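Local coordinates for protein endo-1,4-beta-xylanase (Pseudoalteromonas haloplanktis, PDB 1H14) that hydrolyses the beta-1,4-linked backbone of xylan, working as a cold-adapted family 8 glycoside hydrolase, at residues R76-S81 with Y378-G383; D210-N215 with N223-V228. The protein carries 1 engineered substitution. All blocks are in the same frame, centred on the assembly; numbering follows the deposited sequence.

Contact 1: residues R76-S81 with Y378-G383; sequences RTEGQS and YRYYNG
Tyr380 OH donates a hydrogen bond to Glu78 OE2, 2.8 Å away, and the backbone N of Gly79 lies 3.0 Å from the same OH. The proton reaches OE2 on its anti lone pair, the side away from OE1, with the carboxylate and ring planes turned 38° apart. Tyr380 CG stands anti to the backbone N (chi1 160°), which sends the phenol straight across to the first turn of helix 77-89. There the ring lies edge-on to Gly79, its CE1 3.8 Å from Gly79 CA; any CB at Gly79 would come within 2.5 Å of CE1, so the approach depends on the missing side chain. Family 8 enzymes fold as an (alpha/alpha)6 barrel, and this contact joins the opening turns of helices 77-89 and 379-392, whose short axes stay 11.0 Å apart and cross at 46°, a gap bridged chiefly by the Tyr380 side chain, which Glu78 and Arg76 meet. A phenylalanine in place of Tyr380 would probably leave Glu78 OE2 without this donor, and the carboxylate held from its OE1 side by Arg284. Arg76 passes obliquely beside the phenol, CB 3.6 Å from Tyr380 OH, while its guanidinium pairs with Asp74. The other carboxylate oxygen, Glu78 OE1, faces the edge of the second ring, 3.8 Å from Tyr381 CE1; Tyr381 OH is bonded to Phe280 O.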
loop_
_atom_site.group_PDB
_atom_site.type_symbol
_atom_site.label_atom_id
_atom_site.label_comp_id
_atom_site.label_asym_id
_atom_site.label_seq_id
_atom_site.Cartn_x
_atom_site.Cartn_y
_atom_site.Cartn_z
ATOM N N ARG A 76 -7.844 11.221 0.704
ATOM C CA ARG A 76 -6.542 10.952 0.066
ATOM C C ARG A 76 -6.614 9.893 -0.995
ATOM O O ARG A 76 -7.397 8.944 -0.943
ATOM C CB ARG A 76 -5.558 10.522 1.162
ATOM C CG ARG A 76 -5.262 11.647 2.176
ATOM C CD ARG A 76 -4.361 11.250 3.365
ATOM N NE ARG A 76 -4.361 12.356 4.295
ATOM C CZ ARG A 76 -3.291 12.836 4.968
ATOM N NH1 ARG A 76 -2.189 12.100 5.036
ATOM N NH2 ARG A 76 -3.480 13.880 5.742
ATOM N N THR A 77 -5.778 10.022 -1.973
ATOM C CA THR A 77 -5.698 9.014 -3.013
ATOM C C THR A 77 -5.192 7.661 -2.530
ATOM O O THR A 77 -5.639 6.626 -3.027
ATOM C CB THR A 77 -4.921 9.486 -4.206
ATOM O OG1 THR A 77 -3.605 9.924 -3.832
ATOM C CG2 THR A 77 -5.606 10.592 -4.964
ATOM N N GLU A 78 -4.270 7.635 -1.609
ATOM C CA GLU A 78 -3.838 6.392 -1.040
ATOM C C GLU A 78 -4.978 5.571 -0.463
ATOM O O GLU A 78 -5.237 4.443 -0.808
ATOM C CB GLU A 78 -2.774 6.674 0.008
ATOM C CG GLU A 78 -2.449 5.795 1.247
ATOM C CD GLU A 78 -1.663 6.528 2.380
ATOM O OE1 GLU A 78 -0.439 6.412 2.292
ATOM O OE2 GLU A 78 -2.310 7.320 3.219
ATOM N N GLY A 79 -5.749 6.193 0.421
ATOM C CA GLY A 79 -6.852 5.446 1.007
ATOM C C GLY A 79 -7.907 5.044 0.019
ATOM O O GLY A 79 -8.498 3.980 0.137
ATOM N N GLN A 80 -8.189 5.940 -0.926
ATOM C CA GLN A 80 -9.192 5.687 -1.926
ATOM C C GLN A 80 -8.825 4.446 -2.767
ATOM O O GLN A 80 -9.651 3.537 -3.015
ATOM C CB GLN A 80 -9.355 6.930 -2.816
ATOM C CG GLN A 80 -10.581 6.946 -3.665
ATOM C CD GLN A 80 -11.851 7.375 -2.949
ATOM O OE1 GLN A 80 -12.973 7.479 -3.583
ATOM N NE2 GLN A 80 -11.766 7.597 -1.717
ATOM N N SER A 81 -7.555 4.411 -3.181
ATOM C CA SER A 81 -7.085 3.355 -4.050
ATOM C C SER A 81 -6.960 2.028 -3.266
ATOM O O SER A 81 -7.247 0.953 -3.787
ATOM C CB SER A 81 -5.730 3.801 -4.672
ATOM O OG SER A 81 -4.697 3.841 -3.654
ATOM N N TYR A 378 -7.541 7.510 14.978
ATOM C CA TYR A 378 -6.356 7.160 14.201
ATOM C C TYR A 378 -6.644 5.984 13.265
ATOM O O TYR A 378 -5.737 5.323 12.753
ATOM C CB TYR A 378 -5.183 6.770 15.170
ATOM C CG TYR A 378 -4.804 8.035 15.950
ATOM C CD1 TYR A 378 -4.255 9.108 15.288
ATOM C CD2 TYR A 378 -5.172 8.193 17.293
ATOM C CE1 TYR A 378 -3.996 10.333 15.941
ATOM C CE2 TYR A 378 -4.902 9.423 17.975
ATOM C CZ TYR A 378 -4.285 10.460 17.285
ATOM O OH TYR A 378 -3.965 11.680 17.875
ATOM N N ARG A 379 -7.914 5.684 13.016
ATOM C CA ARG A 379 -8.229 4.512 12.243
ATOM C C ARG A 379 -8.029 4.617 10.748
ATOM O O ARG A 379 -8.108 3.599 10.107
ATOM C CB ARG A 379 -9.636 4.047 12.523
ATOM C CG ARG A 379 -10.787 4.930 11.927
ATOM C CD ARG A 379 -12.129 4.346 12.274
ATOM N NE ARG A 379 -13.241 5.060 11.703
ATOM C CZ ARG A 379 -13.852 6.058 12.270
ATOM N NH1 ARG A 379 -13.350 6.610 13.401
ATOM N NH2 ARG A 379 -14.954 6.562 11.736
ATOM N N TYR A 380 -7.820 5.789 10.160
ATOM C CA TYR A 380 -7.648 5.823 8.698
ATOM C C TYR A 380 -6.433 5.003 8.268
ATOM O O TYR A 380 -6.556 4.086 7.472
ATOM C CB TYR A 380 -7.490 7.274 8.184
ATOM C CG TYR A 380 -6.850 7.336 6.841
ATOM C CD1 TYR A 380 -7.573 7.026 5.719
ATOM C CD2 TYR A 380 -5.557 7.676 6.680
ATOM C CE1 TYR A 380 -6.968 7.091 4.474
ATOM C CE2 TYR A 380 -4.967 7.712 5.425
ATOM C CZ TYR A 380 -5.726 7.406 4.337
ATOM O OH TYR A 380 -5.107 7.472 3.106
ATOM N N TYR A 381 -5.267 5.233 8.840
ATOM C CA TYR A 381 -4.119 4.598 8.335
ATOM C C TYR A 381 -4.059 3.182 8.951
ATOM O O TYR A 381 -3.773 2.181 8.273
ATOM C CB TYR A 381 -2.885 5.446 8.650
ATOM C CG TYR A 381 -1.645 5.081 7.866
ATOM C CD1 TYR A 381 -1.601 5.180 6.509
ATOM C CD2 TYR A 381 -0.508 4.602 8.463
ATOM C CE1 TYR A 381 -0.456 4.885 5.811
ATOM C CE2 TYR A 381 0.621 4.259 7.733
ATOM C CZ TYR A 381 0.634 4.332 6.443
ATOM O OH TYR A 381 1.771 4.001 5.693
ATOM N N ASN A 382 -4.370 3.083 10.248
ATOM C CA ASN A 382 -4.333 1.800 10.902
ATOM C C ASN A 382 -5.388 0.819 10.319
ATOM O O ASN A 382 -5.122 -0.350 10.080
ATOM C CB ASN A 382 -4.577 1.953 12.412
ATOM C CG ASN A 382 -3.349 2.557 13.161
ATOM O OD1 ASN A 382 -3.502 3.429 14.079
ATOM N ND2 ASN A 382 -2.213 2.032 12.877
ATOM N N GLY A 383 -6.608 1.348 10.113
ATOM C CA GLY A 383 -7.653 0.566 9.592
ATOM C C GLY A 383 -7.540 0.187 8.122
ATOM O O GLY A 383 -7.914 -0.934 7.752
#

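Contact 2: residues D210-N215 with N223-V228; sequences DYFANN and NYWRQV
Arg226 reaches across to helix 206-215 and grips it with both terminal nitrogens. NH2 forms a salt bridge with Asp210, 2.9 Å to OD1 and fairly straight at 166°, meeting that oxygen on its anti side. NH1 donates an almost linear bond to Asn214 OD1, also 2.9 Å long, from within the guanidinium plane, although the amide itself is steeply turned against that plane. A weak third bond runs from NH2 to the backbone Asp210 O at 3.3 Å. Arg226 CG lies anti to the backbone N, and bends at chi2 and chi3 fold the chain back so that the guanidinium lies over Ala213, whose CB touches one face, 3.7 Å from NH2. Both partners have a second bond: Asp210 OD2 pairs with Arg233, and Asn214 ND2 with Tyr12 OH. Deeper in, Trp225 packs on the same helix. The edge of Phe212 points at the face of its six-membered ring in a T-shaped pair, planes 82° apart and centroids 5.2 Å apart, while Phe212 CB makes a CH-pi contact over the five-membered ring. Tyr224 covers the opposite indole face, and Leu176 of helix 168-182 touches both Phe212 and Trp225. At the closest point of the backbones, Ala213 CB meets Trp225 CB at 3.8 Å; the small side chain is consistent with axes only 7.6 Å apart. Running antiparallel at 171° and joined by a short connection, helices 206-215 and 219-243 make a tight alpha-helical hairpin, the kind of element from which (alpha/alpha) barrels are built.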
loop_
_atom_site.group_PDB
_atom_site.type_symbol
_atom_site.label_atom_id
_atom_site.label_comp_id
_atom_site.label_asym_id
_atom_site.label_seq_id
_atom_site.Cartn_x
_atom_site.Cartn_y
_atom_site.Cartn_z
ATOM N N ASP A 210 4.930 -6.498 -12.562
ATOM C CA ASP A 210 4.835 -7.738 -13.373
ATOM C C ASP A 210 3.420 -8.013 -13.828
ATOM O O ASP A 210 3.207 -8.435 -14.967
ATOM C CB ASP A 210 5.334 -8.938 -12.584
ATOM C CG ASP A 210 6.836 -9.041 -12.579
ATOM O OD1 ASP A 210 7.474 -8.950 -13.672
ATOM O OD2 ASP A 210 7.471 -9.177 -11.511
ATOM N N TYR A 211 2.427 -7.740 -12.953
ATOM C CA TYR A 211 1.035 -7.931 -13.308
ATOM C C TYR A 211 0.675 -6.892 -14.399
ATOM O O TYR A 211 -0.011 -7.244 -15.374
ATOM C CB TYR A 211 0.222 -7.724 -12.035
ATOM C CG TYR A 211 -1.289 -7.709 -12.236
ATOM C CD1 TYR A 211 -1.988 -8.833 -12.468
ATOM C CD2 TYR A 211 -1.989 -6.517 -12.103
ATOM C CE1 TYR A 211 -3.373 -8.848 -12.635
ATOM C CE2 TYR A 211 -3.358 -6.508 -12.246
ATOM C CZ TYR A 211 -4.064 -7.625 -12.558
ATOM O OH TYR A 211 -5.397 -7.571 -12.762
ATOM N N PHE A 212 1.128 -5.666 -14.277
ATOM C CA PHE A 212 0.893 -4.662 -15.339
ATOM C C PHE A 212 1.411 -5.213 -16.682
ATOM O O PHE A 212 0.723 -5.114 -17.709
ATOM C CB PHE A 212 1.523 -3.346 -15.011
ATOM C CG PHE A 212 1.030 -2.628 -13.675
ATOM C CD1 PHE A 212 -0.122 -2.931 -13.117
ATOM C CD2 PHE A 212 1.775 -1.607 -13.160
ATOM C CE1 PHE A 212 -0.566 -2.223 -11.968
ATOM C CE2 PHE A 212 1.366 -0.925 -12.032
ATOM C CZ PHE A 212 0.192 -1.279 -11.420
ATOM N N ALA A 213 2.632 -5.697 -16.706
ATOM C CA ALA A 213 3.249 -6.147 -17.970
ATOM C C ALA A 213 2.363 -7.241 -18.599
ATOM O O ALA A 213 2.262 -7.301 -19.846
ATOM C CB ALA A 213 4.605 -6.763 -17.657
ATOM N N ASN A 214 1.775 -8.101 -17.815
ATOM C CA ASN A 214 0.981 -9.213 -18.317
ATOM C C ASN A 214 -0.428 -8.768 -18.780
ATOM O O ASN A 214 -1.190 -9.583 -19.266
ATOM C CB ASN A 214 0.841 -10.319 -17.334
ATOM C CG ASN A 214 2.152 -11.061 -17.151
ATOM O OD1 ASN A 214 3.062 -10.906 -18.000
ATOM N ND2 ASN A 214 2.258 -11.814 -16.087
ATOM N N ASN A 215 -0.802 -7.535 -18.463
ATOM C CA ASN A 215 -2.133 -6.977 -18.719
ATOM C C ASN A 215 -2.216 -5.870 -19.732
ATOM O O ASN A 215 -3.267 -5.255 -19.926
ATOM C CB ASN A 215 -2.901 -6.682 -17.413
ATOM C CG ASN A 215 -3.370 -7.918 -16.770
ATOM O OD1 ASN A 215 -4.496 -8.382 -17.021
ATOM N ND2 ASN A 215 -2.502 -8.542 -15.940
ATOM N N ASN A 223 7.334 -5.016 -22.148
ATOM C CA ASN A 223 8.750 -4.969 -21.772
ATOM C C ASN A 223 9.019 -3.837 -20.804
ATOM O O ASN A 223 9.759 -4.012 -19.828
ATOM C CB ASN A 223 9.650 -4.850 -23.021
ATOM C CG ASN A 223 9.779 -6.160 -23.767
ATOM O OD1 ASN A 223 8.934 -6.531 -24.643
ATOM N ND2 ASN A 223 10.733 -6.905 -23.379
ATOM N N TYR A 224 8.424 -2.682 -21.020
ATOM C CA TYR A 224 8.580 -1.519 -20.081
ATOM C C TYR A 224 8.243 -1.946 -18.652
ATOM O O TYR A 224 9.030 -1.714 -17.735
ATOM C CB TYR A 224 7.673 -0.364 -20.524
ATOM C CG TYR A 224 7.746 0.846 -19.582
ATOM C CD1 TYR A 224 8.726 1.755 -19.690
ATOM C CD2 TYR A 224 6.856 0.929 -18.529
ATOM C CE1 TYR A 224 8.840 2.818 -18.763
ATOM C CE2 TYR A 224 6.944 1.948 -17.626
ATOM C CZ TYR A 224 7.870 2.901 -17.748
ATOM O OH TYR A 224 7.988 3.922 -16.825
ATOM N N TRP A 225 7.094 -2.582 -18.466
ATOM C CA TRP A 225 6.648 -2.871 -17.075
ATOM C C TRP A 225 7.446 -3.993 -16.466
ATOM O O TRP A 225 7.676 -4.032 -15.253
ATOM C CB TRP A 225 5.166 -3.095 -17.026
ATOM C CG TRP A 225 4.408 -1.810 -17.172
ATOM C CD1 TRP A 225 3.603 -1.438 -18.217
ATOM C CD2 TRP A 225 4.339 -0.738 -16.235
ATOM N NE1 TRP A 225 3.101 -0.195 -17.983
ATOM C CE2 TRP A 225 3.550 0.256 -16.770
ATOM C CE3 TRP A 225 4.897 -0.534 -15.002
ATOM C CZ2 TRP A 225 3.312 1.459 -16.108
ATOM C CZ3 TRP A 225 4.692 0.674 -14.366
ATOM C CH2 TRP A 225 3.909 1.646 -14.907
ATOM N N ARG A 226 7.941 -4.973 -17.272
ATOM C CA ARG A 226 8.797 -6.004 -16.702
ATOM C C ARG A 226 10.071 -5.394 -16.294
ATOM O O ARG A 226 10.634 -5.815 -15.251
ATOM C CB ARG A 226 9.057 -7.045 -17.781
ATOM C CG ARG A 226 9.811 -8.272 -17.364
ATOM C CD ARG A 226 8.891 -9.325 -16.615
ATOM N NE ARG A 226 7.892 -9.876 -17.535
ATOM C CZ ARG A 226 6.619 -10.057 -17.283
ATOM N NH1 ARG A 226 5.890 -10.541 -18.265
ATOM N NH2 ARG A 226 6.053 -9.750 -16.071
ATOM N N GLN A 227 10.629 -4.447 -17.008
ATOM C CA GLN A 227 11.846 -3.725 -16.626
ATOM C C GLN A 227 11.608 -2.925 -15.301
ATOM O O GLN A 227 12.504 -2.870 -14.448
ATOM C CB GLN A 227 12.268 -2.822 -17.719
ATOM C CG GLN A 227 12.836 -3.587 -18.952
ATOM C CD GLN A 227 12.674 -2.806 -20.244
ATOM O OE1 GLN A 227 12.583 -1.601 -20.265
ATOM N NE2 GLN A 227 12.796 -3.563 -21.363
ATOM N N VAL A 228 10.468 -2.262 -15.198
ATOM C CA VAL A 228 10.113 -1.564 -13.942
ATOM C C VAL A 228 10.175 -2.575 -12.816
ATOM O O VAL A 228 10.672 -2.284 -11.729
ATOM C CB VAL A 228 8.805 -0.882 -14.074
ATOM C CG1 VAL A 228 8.303 -0.288 -12.735
ATOM C CG2 VAL A 228 8.820 0.281 -15.054
#

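Overall arrangement
Along the chain the order is 76-81, 210-215, 223-228, 378-383, so contact 2 falls wholly between the two halves of contact 1. Contact 1 ties together helices 77-89 and 379-392, some 300 residues apart, and thus brings early and late parts of the barrel side by side near the middle of the fold; contact 2 is a local pair of consecutive helices farther out. Their centres lie about 27 Å apart and their nearest atoms about 10 Å, without touching. The centre of contact 1 lies about 10 Å from that of the chain, the centre of contact 2 about 19 Å. Helix 143-160 links the two regions: Asn144 touches Glu78 and Leu154 touches Phe212.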